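Local coordinates for leucyl-trna synthetase (Plasmodium falciparum, PDB 5FOC), which probably charges leucine tRNA with leucine using ATP and, through the editing domain captured here, hydrolyses wrongly charged tRNA, at residues 12-17 with 229-234; 136-141 with 237-242; 222-227 with 281-286; 233-238 with 290-295; 241-246 with 263-268. The protein carries 2 engineered substitutions. All blocks are in the same frame, centred on the assembly; numbering follows the deposited sequence. Where two conformers were deposited one is given.

Interaction 1: 12-17 with 229-234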
# COMPACT_ATOMS: atom_id res chain seq x y z
N LYS A 12 5.87 -4.82 0.58
CA LYS A 12 6.65 -3.61 0.88
C LYS A 12 6.63 -2.68 -0.32
O LYS A 12 7.11 -3.04 -1.36
CB LYS A 12 8.06 -3.96 1.26
CG LYS A 12 8.16 -4.60 2.64
CD LYS A 12 9.51 -5.16 2.91
CE LYS A 12 9.67 -5.83 4.26
NZ LYS A 12 11.02 -6.42 4.33
N ILE A 13 5.98 -1.56 -0.15
CA ILE A 13 5.85 -0.57 -1.21
C ILE A 13 6.77 0.61 -0.82
O ILE A 13 6.45 1.43 -0.01
CB ILE A 13 4.38 -0.13 -1.44
CG1 ILE A 13 3.53 -1.30 -1.93
CG2 ILE A 13 4.28 0.99 -2.45
CD1 ILE A 13 2.05 -0.98 -2.04
N PHE A 14 7.93 0.66 -1.49
CA PHE A 14 8.96 1.61 -1.11
C PHE A 14 8.65 2.95 -1.78
O PHE A 14 8.11 3.01 -2.88
CB PHE A 14 10.32 1.12 -1.65
CG PHE A 14 10.79 -0.18 -1.04
CD1 PHE A 14 11.47 -0.19 0.17
CD2 PHE A 14 10.54 -1.38 -1.66
CE1 PHE A 14 11.86 -1.39 0.74
CE2 PHE A 14 10.94 -2.59 -1.09
CZ PHE A 14 11.58 -2.59 0.11
N VAL A 15 8.98 4.02 -1.06
CA VAL A 15 8.92 5.38 -1.61
C VAL A 15 10.21 5.71 -2.39
O VAL A 15 11.30 5.51 -1.90
CB VAL A 15 8.72 6.39 -0.47
CG1 VAL A 15 8.92 7.84 -0.91
CG2 VAL A 15 7.35 6.19 0.19
N SER A 16 10.01 6.16 -3.64
CA SER A 16 11.12 6.58 -4.54
C SER A 16 11.74 7.90 -4.07
O SER A 16 12.93 7.96 -3.86
CB SER A 16 10.62 6.70 -6.01
OG SER A 16 9.88 5.56 -6.43
N ASN A 17 10.92 8.93 -3.88
CA ASN A 17 11.45 10.25 -3.47
C ASN A 17 11.26 10.52 -2.01
O ASN A 17 10.34 11.23 -1.59
CB ASN A 17 10.89 11.40 -4.32
CG ASN A 17 11.75 12.71 -4.22
OD1 ASN A 17 12.33 13.08 -3.18
ND2 ASN A 17 11.81 13.41 -5.33
N TYR A 229 7.46 2.02 -5.43
CA TYR A 229 7.78 0.84 -6.20
C TYR A 229 7.84 -0.36 -5.24
O TYR A 229 7.96 -0.18 -4.03
CB TYR A 229 9.10 1.02 -7.02
CG TYR A 229 10.30 1.12 -6.15
CD1 TYR A 229 10.61 2.30 -5.50
CD2 TYR A 229 11.10 -0.00 -5.90
CE1 TYR A 229 11.71 2.39 -4.65
CE2 TYR A 229 12.17 0.06 -5.02
CZ TYR A 229 12.49 1.27 -4.42
OH TYR A 229 13.59 1.33 -3.56
N THR A 230 7.80 -1.55 -5.82
CA THR A 230 8.07 -2.79 -5.06
C THR A 230 9.21 -3.54 -5.73
O THR A 230 9.62 -3.15 -6.88
CB THR A 230 6.84 -3.74 -5.05
OG1 THR A 230 6.73 -4.40 -6.31
CG2 THR A 230 5.55 -3.01 -4.66
N ASN A 231 9.74 -4.58 -5.12
CA ASN A 231 10.78 -5.39 -5.77
C ASN A 231 10.21 -6.49 -6.68
O ASN A 231 10.95 -7.32 -7.20
CB ASN A 231 11.74 -5.97 -4.73
CG ASN A 231 12.60 -4.90 -4.09
OD1 ASN A 231 13.06 -3.96 -4.77
ND2 ASN A 231 12.86 -5.04 -2.82
N ILE A 232 8.88 -6.47 -6.86
CA ILE A 232 8.21 -7.41 -7.71
C ILE A 232 7.65 -6.78 -8.98
O ILE A 232 7.48 -7.47 -9.98
CB ILE A 232 7.04 -8.11 -6.91
CG1 ILE A 232 7.54 -8.57 -5.56
CG2 ILE A 232 6.46 -9.27 -7.71
CD1 ILE A 232 6.43 -8.86 -4.57
N SER A 233 7.34 -5.49 -8.94
CA SER A 233 6.61 -4.84 -10.03
C SER A 233 7.49 -4.68 -11.28
O SER A 233 8.70 -4.40 -11.16
CB SER A 233 6.09 -3.49 -9.57
OG SER A 233 7.12 -2.60 -9.15
N LYS A 234 6.88 -4.92 -12.43
CA LYS A 234 7.52 -4.77 -13.72
C LYS A 234 8.05 -3.34 -13.87
O LYS A 234 9.24 -3.13 -14.34
CB LYS A 234 6.53 -5.03 -14.86
CG LYS A 234 7.23 -5.03 -16.22
CD LYS A 234 6.35 -5.40 -17.38
CE LYS A 234 5.54 -4.24 -17.84
NZ LYS A 234 5.05 -4.47 -19.21
O HOH W 1 8.84 -5.07 -2.47
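Phe14 and Tyr229 put both side chains on the same face of the sheet, ring planes 26° apart but slid until they barely overlap. Tyr229 CG lies between its backbone N and carbonyl carbon (chi1 68°), and the ring covers Phe14 CB, 3.8 Å from the Tyr229 centroid over one face, a CH-pi contact. Ser16 OG comes to the edge of the same ring, 3.5 Å from Tyr229 CD1. The backbones form an antiparallel hydrogen-bonded pair, Phe14 N to Tyr229 O at 2.7 Å and Tyr229 N to Phe14 O at 2.8 Å, which joins strand 227-229 to strand 7-15 in the mixed sheet of the editing domain. Beyond it Asn231 crosses Phe14 at about a right angle, Asn231 ND2 3.6 Å from Phe14 CE2, while that amide also bonds Asp368. Ile13 and Thr230 lie side by side, Ile13 CG1 3.8 Å from Thr230 CG2. Threonine suits this place because its methyl meets isoleucine while OG1 accepts from Ile232 N and Ser233 N in an ST turn and motif.

Interaction 2: 136-141 with 237-242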
# COMPACT_ATOMS: atom_id res chain seq x y z
N GLN A 136 1.48 -4.55 -10.92
CA GLN A 136 1.09 -3.38 -10.17
C GLN A 136 1.49 -2.10 -10.95
O GLN A 136 2.66 -2.01 -11.32
CB GLN A 136 1.73 -3.35 -8.79
CG GLN A 136 1.18 -2.25 -7.92
CD GLN A 136 1.76 -2.16 -6.54
OE1 GLN A 136 2.48 -3.06 -6.11
NE2 GLN A 136 1.53 -1.03 -5.87
N ASN A 137 0.53 -1.24 -11.18
CA ASN A 137 0.82 0.07 -11.90
C ASN A 137 0.67 1.31 -11.05
O ASN A 137 1.20 2.39 -11.39
CB ASN A 137 0.10 0.13 -13.25
CG ASN A 137 -1.40 -0.04 -13.19
OD1 ASN A 137 -1.92 -0.71 -12.26
ND2 ASN A 137 -2.10 0.45 -14.19
N TYR A 138 -0.04 1.23 -9.92
CA TYR A 138 -0.25 2.29 -9.00
C TYR A 138 -0.36 1.73 -7.58
O TYR A 138 -0.30 0.48 -7.41
CB TYR A 138 -1.50 3.13 -9.33
CG TYR A 138 -1.36 3.84 -10.63
CD1 TYR A 138 -0.68 5.03 -10.65
CD2 TYR A 138 -1.81 3.31 -11.82
CE1 TYR A 138 -0.50 5.69 -11.85
CE2 TYR A 138 -1.67 3.98 -13.03
CZ TYR A 138 -0.95 5.18 -13.03
OH TYR A 138 -0.76 5.82 -14.28
N THR A 139 -0.40 2.63 -6.63
CA THR A 139 -0.67 2.29 -5.23
C THR A 139 -1.87 3.11 -4.79
O THR A 139 -1.92 4.30 -4.93
CB THR A 139 0.58 2.62 -4.36
OG1 THR A 139 1.66 1.78 -4.76
CG2 THR A 139 0.26 2.50 -2.87
N PHE A 140 -2.90 2.46 -4.26
CA PHE A 140 -4.06 3.17 -3.81
C PHE A 140 -4.10 3.38 -2.29
O PHE A 140 -3.66 2.51 -1.51
CB PHE A 140 -5.37 2.44 -4.14
CG PHE A 140 -5.73 2.34 -5.58
CD1 PHE A 140 -5.92 3.48 -6.38
CD2 PHE A 140 -6.03 1.09 -6.14
CE1 PHE A 140 -6.36 3.34 -7.71
CE2 PHE A 140 -6.46 0.96 -7.43
CZ PHE A 140 -6.60 2.09 -8.24
N ILE A 141 -4.60 4.56 -1.93
CA ILE A 141 -4.75 4.99 -0.54
C ILE A 141 -6.07 5.71 -0.38
O ILE A 141 -6.62 6.22 -1.35
CB ILE A 141 -3.56 5.88 -0.11
CG1 ILE A 141 -3.40 5.96 1.38
CG2 ILE A 141 -3.66 7.28 -0.70
CD1 ILE A 141 -2.07 6.53 1.85
N ASN A 237 7.41 3.15 -11.31
CA ASN A 237 6.81 4.46 -11.09
C ASN A 237 5.35 4.38 -10.67
O ASN A 237 4.44 4.88 -11.32
CB ASN A 237 6.97 5.37 -12.34
CG ASN A 237 6.25 4.85 -13.55
OD1 ASN A 237 6.26 3.65 -13.80
ND2 ASN A 237 5.68 5.74 -14.38
N LEU A 238 5.16 3.74 -9.51
CA LEU A 238 3.82 3.44 -9.07
C LEU A 238 3.28 4.58 -8.23
O LEU A 238 3.49 4.65 -6.99
CB LEU A 238 3.87 2.15 -8.24
CG LEU A 238 4.66 1.01 -8.81
CD1 LEU A 238 4.57 -0.24 -7.88
CD2 LEU A 238 4.17 0.64 -10.18
N TYR A 239 2.62 5.51 -8.88
CA TYR A 239 2.19 6.71 -8.19
C TYR A 239 1.09 6.32 -7.23
O TYR A 239 0.27 5.41 -7.55
CB TYR A 239 1.73 7.77 -9.18
CG TYR A 239 2.86 8.13 -10.14
CD1 TYR A 239 4.01 8.74 -9.68
CD2 TYR A 239 2.79 7.77 -11.46
CE1 TYR A 239 5.05 9.02 -10.58
CE2 TYR A 239 3.81 8.09 -12.37
CZ TYR A 239 4.94 8.66 -11.87
OH TYR A 239 5.95 8.97 -12.79
N ILE A 240 1.03 7.07 -6.14
CA ILE A 240 -0.09 6.92 -5.18
C ILE A 240 -1.32 7.62 -5.75
O ILE A 240 -1.29 8.84 -6.02
CB ILE A 240 0.23 7.40 -3.78
CG1 ILE A 240 1.35 6.56 -3.22
CG2 ILE A 240 -1.00 7.29 -2.87
CD1 ILE A 240 1.87 6.92 -1.86
N LEU A 241 -2.45 6.90 -5.84
CA LEU A 241 -3.70 7.43 -6.31
C LEU A 241 -4.81 7.27 -5.26
O LEU A 241 -4.71 6.37 -4.47
CB LEU A 241 -4.14 6.73 -7.58
CG LEU A 241 -3.29 6.78 -8.85
CD1 LEU A 241 -4.00 6.02 -9.95
CD2 LEU A 241 -3.10 8.22 -9.26
N PRO A 242 -5.80 8.15 -5.29
CA PRO A 242 -6.88 8.07 -4.29
C PRO A 242 -7.99 7.08 -4.65
O PRO A 242 -8.48 7.06 -5.75
CB PRO A 242 -7.42 9.48 -4.27
CG PRO A 242 -7.26 9.94 -5.69
CD PRO A 242 -5.94 9.36 -6.13
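Leu241 lays CD1 over one face of the Tyr138 ring, 3.7 Å from its centroid, a CH-pi contact at the middle of this apolar cluster. With CG anti to its carbonyl carbon (chi1 -62°), Leu241 crosses Tyr138 obliquely, and its CB also packs 3.9 Å from Phe140 CD1. Tyr239 lies on the same face: Tyr138 CE1 comes in plane at the edge of its ring, 3.9 Å from Tyr239 CD2. On the other face the two beta-branched residues Ile141 and Ile240 touch through their methyls, CG2 to CG2 at 3.4 Å, tighter than usual for carbon. Between the faces run the parallel strands 138-141 and 238-242, joined by Thr139 N to Tyr239 O, Leu241 N to Thr139 O (2.8 Å) and Ile141 N to Leu241 O. The first is nearly straight at 171°, although its donor stands above the carbonyl plane. At the N-terminal end Leu238 CD1 lies 3.7 Å from Gln136 CD, the two side chains crossing at about a right angle. The Gln136 chain, extended beyond CG, brings NE2 to Tyr138 O at 2.8 Å, the acceptor lying in its amide plane. Further out, Tyr138 OH bonds Gln289 and Asn292, and Thr139 OG1 bonds Thr228. These two hydroxyls and the strand amides named here are all bonded, which is consistent with burial among apolar side chains inside the editing domain.

Interaction 3: 222-227 with 281-286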
# COMPACT_ATOMS: atom_id res chain seq x y z
N HIS A 222 -2.41 13.72 1.30
CA HIS A 222 -1.08 14.31 1.25
C HIS A 222 -0.03 13.46 0.59
O HIS A 222 1.04 13.96 0.14
CB HIS A 222 -0.62 14.73 2.61
CG HIS A 222 -1.49 15.77 3.21
ND1 HIS A 222 -1.72 16.98 2.60
CD2 HIS A 222 -2.25 15.76 4.33
CE1 HIS A 222 -2.53 17.70 3.34
NE2 HIS A 222 -2.90 16.97 4.38
N PHE A 223 -0.30 12.18 0.46
CA PHE A 223 0.59 11.24 -0.21
C PHE A 223 0.27 11.00 -1.68
O PHE A 223 1.07 10.34 -2.38
CB PHE A 223 0.58 9.91 0.49
CG PHE A 223 1.02 9.95 1.93
CD1 PHE A 223 2.27 10.45 2.31
CD2 PHE A 223 0.22 9.41 2.93
CE1 PHE A 223 2.67 10.42 3.64
CE2 PHE A 223 0.61 9.40 4.25
CZ PHE A 223 1.82 9.89 4.62
N VAL A 224 -0.89 11.50 -2.12
CA VAL A 224 -1.32 11.30 -3.50
C VAL A 224 -0.30 11.95 -4.42
O VAL A 224 0.09 13.09 -4.24
CB VAL A 224 -2.76 11.79 -3.74
CG1 VAL A 224 -3.15 11.74 -5.21
CG2 VAL A 224 -3.70 10.86 -2.96
N GLY A 225 0.17 11.16 -5.38
CA GLY A 225 1.18 11.63 -6.37
C GLY A 225 2.62 11.19 -6.07
O GLY A 225 3.49 11.23 -6.94
N LEU A 226 2.92 10.80 -4.82
CA LEU A 226 4.20 10.22 -4.50
C LEU A 226 4.48 9.02 -5.36
O LEU A 226 3.59 8.20 -5.65
CB LEU A 226 4.31 9.75 -3.05
CG LEU A 226 4.59 10.69 -1.91
CD1 LEU A 226 4.73 9.91 -0.61
CD2 LEU A 226 5.89 11.41 -2.18
N GLU A 227 5.73 8.87 -5.73
CA GLU A 227 6.16 7.74 -6.55
C GLU A 227 6.59 6.62 -5.60
O GLU A 227 7.36 6.83 -4.66
CB GLU A 227 7.32 8.22 -7.51
CG GLU A 227 7.70 7.12 -8.49
CD GLU A 227 8.91 7.47 -9.36
OE1 GLU A 227 9.71 8.28 -8.89
OE2 GLU A 227 9.05 6.90 -10.44
N GLU A 281 -6.54 18.81 -10.58
CA GLU A 281 -6.88 20.07 -9.88
C GLU A 281 -6.80 19.84 -8.37
O GLU A 281 -6.16 20.63 -7.67
CB GLU A 281 -8.28 20.57 -10.30
CG GLU A 281 -9.02 21.59 -9.42
CD GLU A 281 -8.46 22.99 -9.49
OE1 GLU A 281 -8.82 23.78 -10.42
OE2 GLU A 281 -7.67 23.33 -8.58
N LYS A 282 -7.44 18.76 -7.90
CA LYS A 282 -7.59 18.51 -6.46
C LYS A 282 -6.32 18.03 -5.76
O LYS A 282 -6.06 18.41 -4.62
CB LYS A 282 -8.72 17.49 -6.21
CG LYS A 282 -9.03 17.21 -4.74
CD LYS A 282 -10.37 16.53 -4.58
CE LYS A 282 -10.62 16.04 -3.16
NZ LYS A 282 -10.79 17.16 -2.19
N TYR A 283 -5.56 17.16 -6.44
CA TYR A 283 -4.37 16.52 -5.85
C TYR A 283 -3.10 16.88 -6.57
O TYR A 283 -3.11 17.50 -7.66
CB TYR A 283 -4.52 15.00 -5.91
CG TYR A 283 -5.74 14.45 -5.18
CD1 TYR A 283 -5.74 14.31 -3.79
CD2 TYR A 283 -6.88 14.07 -5.88
CE1 TYR A 283 -6.85 13.81 -3.11
CE2 TYR A 283 -8.02 13.55 -5.20
CZ TYR A 283 -7.99 13.42 -3.83
OH TYR A 283 -9.07 12.93 -3.16
N ASN A 284 -1.97 16.49 -5.99
CA ASN A 284 -0.68 16.75 -6.64
C ASN A 284 -0.45 15.66 -7.69
O ASN A 284 0.46 14.80 -7.52
CB ASN A 284 0.44 16.80 -5.60
CG ASN A 284 0.29 17.95 -4.61
OD1 ASN A 284 0.48 17.76 -3.40
ND2 ASN A 284 -0.07 19.14 -5.09
N LEU A 285 -1.28 15.71 -8.75
CA LEU A 285 -1.29 14.76 -9.88
C LEU A 285 -1.24 15.50 -11.21
O LEU A 285 -1.87 16.53 -11.37
CB LEU A 285 -2.55 13.85 -9.89
CG LEU A 285 -2.63 12.74 -8.87
CD1 LEU A 285 -4.03 12.12 -8.96
CD2 LEU A 285 -1.55 11.71 -9.13
N LYS A 286 -0.51 14.93 -12.17
CA LYS A 286 -0.45 15.45 -13.53
C LYS A 286 -0.89 14.38 -14.50
O LYS A 286 -0.63 13.20 -14.25
CB LYS A 286 0.95 15.96 -13.89
CG LYS A 286 1.45 17.07 -12.96
CD LYS A 286 2.94 16.95 -12.65
CE LYS A 286 3.25 15.78 -11.71
NZ LYS A 286 4.70 15.72 -11.36
O HOH W 2 -1.73 15.32 -3.22
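Val224 and Gly225, the central pair of a type II beta turn from Phe223 to Leu226, rest against Tyr283, Asn284 and Leu285, just after helix 276-282, where Asn284 is the centre of an inverse gamma turn. The apolar contacts belong mainly to Val224. Its CG1, anti to the backbone N (chi1 173°), reaches Tyr283 CB at 3.6 Å and Leu285 CG at 3.8 Å, so a compact branched side chain fills the angle between a tyrosine and a leucine. Leu285 CD2 goes on to approach Gly225 CA at 3.9 Å. Pro242, at the end of strand 238-242, touches both Val224 and Tyr283 and ties the contact to the central sheet. Polar linkage across the two segments goes through a water that lies 3.1 Å from Val224 O and accepts from Asn284 N at 3.0 Å. Gly225 has a positive phi of 100°, a value glycine adopts readily at the third position of such a turn. Its bare CA lets Asn284 O come to 3.4 Å from Gly225 CA, in a CA-H...O contact with an angle of 151° at the hydrogen.

Interaction 4: 233-238 with 290-295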
# COMPACT_ATOMS: atom_id res chain seq x y z
N SER A 233 7.34 -5.49 -8.94
CA SER A 233 6.61 -4.84 -10.03
C SER A 233 7.49 -4.68 -11.28
O SER A 233 8.70 -4.40 -11.16
CB SER A 233 6.09 -3.49 -9.57
OG SER A 233 7.12 -2.60 -9.15
N LYS A 234 6.88 -4.92 -12.43
CA LYS A 234 7.52 -4.77 -13.72
C LYS A 234 8.05 -3.34 -13.87
O LYS A 234 9.24 -3.13 -14.34
CB LYS A 234 6.53 -5.03 -14.86
CG LYS A 234 7.23 -5.03 -16.22
CD LYS A 234 6.35 -5.40 -17.38
CE LYS A 234 5.54 -4.24 -17.84
NZ LYS A 234 5.05 -4.47 -19.21
N ILE A 235 7.19 -2.36 -13.60
CA ILE A 235 7.55 -0.92 -13.60
C ILE A 235 7.76 -0.39 -12.20
O ILE A 235 7.23 -0.96 -11.20
CB ILE A 235 6.52 -0.05 -14.36
CG1 ILE A 235 5.14 -0.03 -13.67
CG2 ILE A 235 6.40 -0.51 -15.78
CD1 ILE A 235 4.07 0.74 -14.40
N LYS A 236 8.49 0.70 -12.08
CA LYS A 236 8.88 1.24 -10.78
C LYS A 236 8.35 2.68 -10.50
O LYS A 236 8.79 3.33 -9.55
CB LYS A 236 10.42 1.17 -10.59
CG LYS A 236 11.07 -0.19 -10.84
CD LYS A 236 10.50 -1.32 -9.91
CE LYS A 236 11.19 -2.67 -10.21
NZ LYS A 236 10.64 -3.75 -9.38
N ASN A 237 7.41 3.15 -11.31
CA ASN A 237 6.81 4.46 -11.09
C ASN A 237 5.35 4.38 -10.67
O ASN A 237 4.44 4.88 -11.32
CB ASN A 237 6.97 5.37 -12.34
CG ASN A 237 6.25 4.85 -13.55
OD1 ASN A 237 6.26 3.65 -13.80
ND2 ASN A 237 5.68 5.74 -14.38
N LEU A 238 5.16 3.74 -9.51
CA LEU A 238 3.82 3.44 -9.07
C LEU A 238 3.28 4.58 -8.23
O LEU A 238 3.49 4.65 -6.99
CB LEU A 238 3.87 2.15 -8.24
CG LEU A 238 4.66 1.01 -8.81
CD1 LEU A 238 4.57 -0.24 -7.88
CD2 LEU A 238 4.17 0.64 -10.18
N LEU A 290 -0.83 9.43 -15.33
CA LEU A 290 -1.99 8.54 -15.32
C LEU A 290 -1.95 7.51 -16.43
O LEU A 290 -2.95 6.90 -16.71
CB LEU A 290 -3.27 9.34 -15.42
CG LEU A 290 -3.43 10.46 -14.43
CD1 LEU A 290 -4.73 11.16 -14.69
CD2 LEU A 290 -3.42 9.94 -13.02
N LYS A 291 -0.79 7.32 -17.08
CA LYS A 291 -0.73 6.45 -18.26
C LYS A 291 -0.01 5.12 -18.03
O LYS A 291 0.35 4.47 -19.02
CB LYS A 291 -0.11 7.20 -19.43
CG LYS A 291 -0.89 8.45 -19.83
CD LYS A 291 -0.17 9.23 -20.96
CE LYS A 291 -0.60 10.69 -21.02
NZ LYS A 291 -2.08 10.89 -20.99
N ASN A 292 0.13 4.67 -16.78
CA ASN A 292 0.96 3.48 -16.53
C ASN A 292 0.14 2.27 -16.95
O ASN A 292 -1.05 2.14 -16.57
CB ASN A 292 1.33 3.29 -15.05
CG ASN A 292 2.29 4.31 -14.54
OD1 ASN A 292 2.93 5.07 -15.35
ND2 ASN A 292 2.48 4.35 -13.23
N ASN A 293 0.78 1.36 -17.68
CA ASN A 293 0.22 0.06 -18.08
C ASN A 293 0.40 -0.95 -16.98
O ASN A 293 1.46 -0.97 -16.34
CB ASN A 293 0.96 -0.48 -19.32
CG ASN A 293 0.30 -1.73 -19.91
OD1 ASN A 293 -0.69 -1.63 -20.62
ND2 ASN A 293 0.82 -2.89 -19.58
N SER A 294 -0.62 -1.80 -16.79
CA SER A 294 -0.57 -2.95 -15.88
C SER A 294 -0.45 -4.24 -16.68
O SER A 294 -1.33 -4.53 -17.46
CB SER A 294 -1.86 -2.95 -15.13
OG SER A 294 -1.96 -4.16 -14.33
N GLU A 295 0.66 -4.96 -16.55
CA GLU A 295 0.89 -6.16 -17.30
C GLU A 295 -0.02 -7.24 -16.66
O GLU A 295 0.12 -7.50 -15.51
CB GLU A 295 2.33 -6.61 -17.20
CG GLU A 295 2.67 -7.80 -18.08
CD GLU A 295 2.78 -7.44 -19.54
OE1 GLU A 295 3.39 -6.37 -19.87
OE2 GLU A 295 2.25 -8.24 -20.35
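Lys234 and Glu295 both bend to meet. The lysine runs out with CG anti to its backbone N and folds at chi3 (82°), and the glutamate folds at chi2 (74°). Lys234 NZ forms a salt bridge with Glu295 OE1 at 2.6 Å, the oxygen using its anti lone pair, away from the other carboxylate oxygen. Long flexible chains suit this exposed edge, where they can fold until their charges meet. Further in, Asn237 and Asn292 reach toward each other tip to tip with amide planes 53° apart. Asn292 ND2 donates to the backbone O of Asn237 at 2.8 Å from above the carbonyl plane, while Asn237 ND2 makes only a weak bond, 3.0 Å, to Asn292 OD1. Asn292 ND2 also bonds Asn137 O, and asparagine serves well here because one amide both gives and accepts. Beside this pair, Ile235 CD1 packs 3.8 Å from Asn292 CB. An asparagine pair with a salt bridge at the exposed edge thus joins two irregular loops of the editing domain, one leading into strand 238-242 and the other following helix 276-282.

Interaction 5: 241-246 with 263-268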
# COMPACT_ATOMS: atom_id res chain seq x y z
N LEU A 241 -2.45 6.90 -5.84
CA LEU A 241 -3.70 7.43 -6.31
C LEU A 241 -4.81 7.27 -5.26
O LEU A 241 -4.71 6.37 -4.47
CB LEU A 241 -4.14 6.73 -7.58
CG LEU A 241 -3.29 6.78 -8.85
CD1 LEU A 241 -4.00 6.02 -9.95
CD2 LEU A 241 -3.10 8.22 -9.26
N PRO A 242 -5.80 8.15 -5.29
CA PRO A 242 -6.88 8.07 -4.29
C PRO A 242 -7.99 7.08 -4.65
O PRO A 242 -8.48 7.06 -5.75
CB PRO A 242 -7.42 9.48 -4.27
CG PRO A 242 -7.26 9.94 -5.69
CD PRO A 242 -5.94 9.36 -6.13
N MET A 243 -8.37 6.26 -3.64
CA MET A 243 -9.48 5.32 -3.79
C MET A 243 -10.30 5.45 -2.51
O MET A 243 -9.88 5.00 -1.45
CB MET A 243 -8.96 3.92 -4.01
CG MET A 243 -10.04 2.82 -4.09
SD MET A 243 -9.37 1.15 -4.24
CE MET A 243 -9.68 0.73 -5.94
N THR A 244 -11.45 6.14 -2.62
CA THR A 244 -12.29 6.44 -1.44
C THR A 244 -13.03 5.25 -0.90
O THR A 244 -13.59 5.36 0.18
CB THR A 244 -13.31 7.56 -1.73
OG1 THR A 244 -14.20 7.17 -2.80
CG2 THR A 244 -12.56 8.82 -2.07
N THR A 245 -13.06 4.15 -1.64
CA THR A 245 -13.83 2.93 -1.23
C THR A 245 -12.98 2.02 -0.35
O THR A 245 -13.49 1.05 0.17
CB THR A 245 -14.24 2.12 -2.46
OG1 THR A 245 -13.07 1.96 -3.31
CG2 THR A 245 -15.31 2.83 -3.22
N ILE A 246 -11.69 2.30 -0.19
CA ILE A 246 -10.85 1.55 0.75
C ILE A 246 -11.47 1.62 2.17
O ILE A 246 -11.71 2.69 2.69
CB ILE A 246 -9.40 2.07 0.77
CG1 ILE A 246 -8.76 1.62 -0.53
CG2 ILE A 246 -8.64 1.56 1.98
CD1 ILE A 246 -7.43 2.32 -0.76
N THR A 263 -11.15 -5.82 -11.33
CA THR A 263 -12.19 -4.94 -11.85
C THR A 263 -12.34 -3.67 -11.01
O THR A 263 -12.59 -2.60 -11.58
CB THR A 263 -13.52 -5.66 -12.01
OG1 THR A 263 -13.34 -6.73 -12.94
CG2 THR A 263 -14.59 -4.74 -12.53
N ASP A 264 -12.16 -3.75 -9.70
CA ASP A 264 -12.29 -2.55 -8.89
C ASP A 264 -11.12 -1.60 -9.19
O ASP A 264 -11.34 -0.39 -9.36
CB ASP A 264 -12.41 -2.79 -7.37
CG ASP A 264 -11.40 -3.71 -6.82
OD1 ASP A 264 -10.85 -4.58 -7.53
OD2 ASP A 264 -11.16 -3.58 -5.60
N ASP A 265 -9.92 -2.17 -9.34
CA ASP A 265 -8.71 -1.37 -9.65
C ASP A 265 -8.89 -0.73 -10.99
O ASP A 265 -8.67 0.48 -11.15
CB ASP A 265 -7.46 -2.25 -9.67
CG ASP A 265 -7.10 -2.81 -8.28
OD1 ASP A 265 -7.84 -2.45 -7.30
OD2 ASP A 265 -6.14 -3.58 -8.15
N TYR A 266 -9.32 -1.52 -11.97
CA TYR A 266 -9.62 -1.00 -13.30
C TYR A 266 -10.60 0.16 -13.25
O TYR A 266 -10.41 1.22 -13.90
CB TYR A 266 -10.17 -2.10 -14.21
CG TYR A 266 -10.32 -1.62 -15.61
CD1 TYR A 266 -9.24 -1.70 -16.48
CD2 TYR A 266 -11.48 -1.01 -16.06
CE1 TYR A 266 -9.33 -1.19 -17.79
CE2 TYR A 266 -11.57 -0.49 -17.36
CZ TYR A 266 -10.49 -0.59 -18.22
OH TYR A 266 -10.56 -0.09 -19.51
N ALA A 267 -11.70 -0.06 -12.51
CA ALA A 267 -12.76 0.93 -12.38
C ALA A 267 -12.26 2.25 -11.84
O ALA A 267 -12.63 3.32 -12.35
CB ALA A 267 -13.87 0.41 -11.48
N CYS A 268 -11.44 2.18 -10.81
CA CYS A 268 -10.96 3.38 -10.11
C CYS A 268 -9.99 4.16 -11.02
O CYS A 268 -10.09 5.40 -11.15
CB CYS A 268 -10.29 3.00 -8.81
SG CYS A 268 -9.68 4.38 -7.85
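Met243 stretches toward Cys268 with CG anti to its backbone N (chi1 176°) and SD likewise extended, then bends at chi3 (-106°), away from a staggered value, which sets Met243 CE 3.7 Å from Cys268 CB. Met243 CE also lies 3.9 Å from Asp265 OD1 and 4.0 Å from Asp264 O, so it rests against carbon and oxygen atoms of the helix. On the other side of the contact Cys268 has SG anti to its backbone N (chi1 -180°), and that sulfur sits 3.6 Å from Pro242 O and 3.9 Å from Met243 CB. Here strand 238-242 gives way to a type I beta turn, Met243 to Ile246, whose first residue packs on the start of helix 263-274 in the editing domain. Long, unbranched methionine can reach the helix from the strand end, and small cysteine lets the chain come close to the helix. Phe140 of the neighbouring strand touches Met243, Asp265 and Cys268 alike. The other carboxylate oxygen of Asp265, OD2, accepts from the backbone N of Val258.

How the interactions relate
Strand 238-242 runs through the set: interaction 2 pairs it with strand 138-141 at the buried centre, interaction 5 follows its far end onto helix 263-274, and interaction 4 holds the loop before it. Interactions 1 and 4 share Ser233 and Lys234, but interaction 1 is sheet pairing in a buried place, whereas interaction 4 is partly exposed and relies on charge and amides. Interaction 3 joins the centre through Gly225 and Leu226, whose backbones bond Ile240. Interactions 3 and 5 are buried too, without direct hydrogen bonds: 3 rests on valine packing and a water, 5 on a methionine methyl and a cysteine against carbon and oxygen. Asn292 of interaction 4 meets Asn137 and Tyr138 of interaction 2.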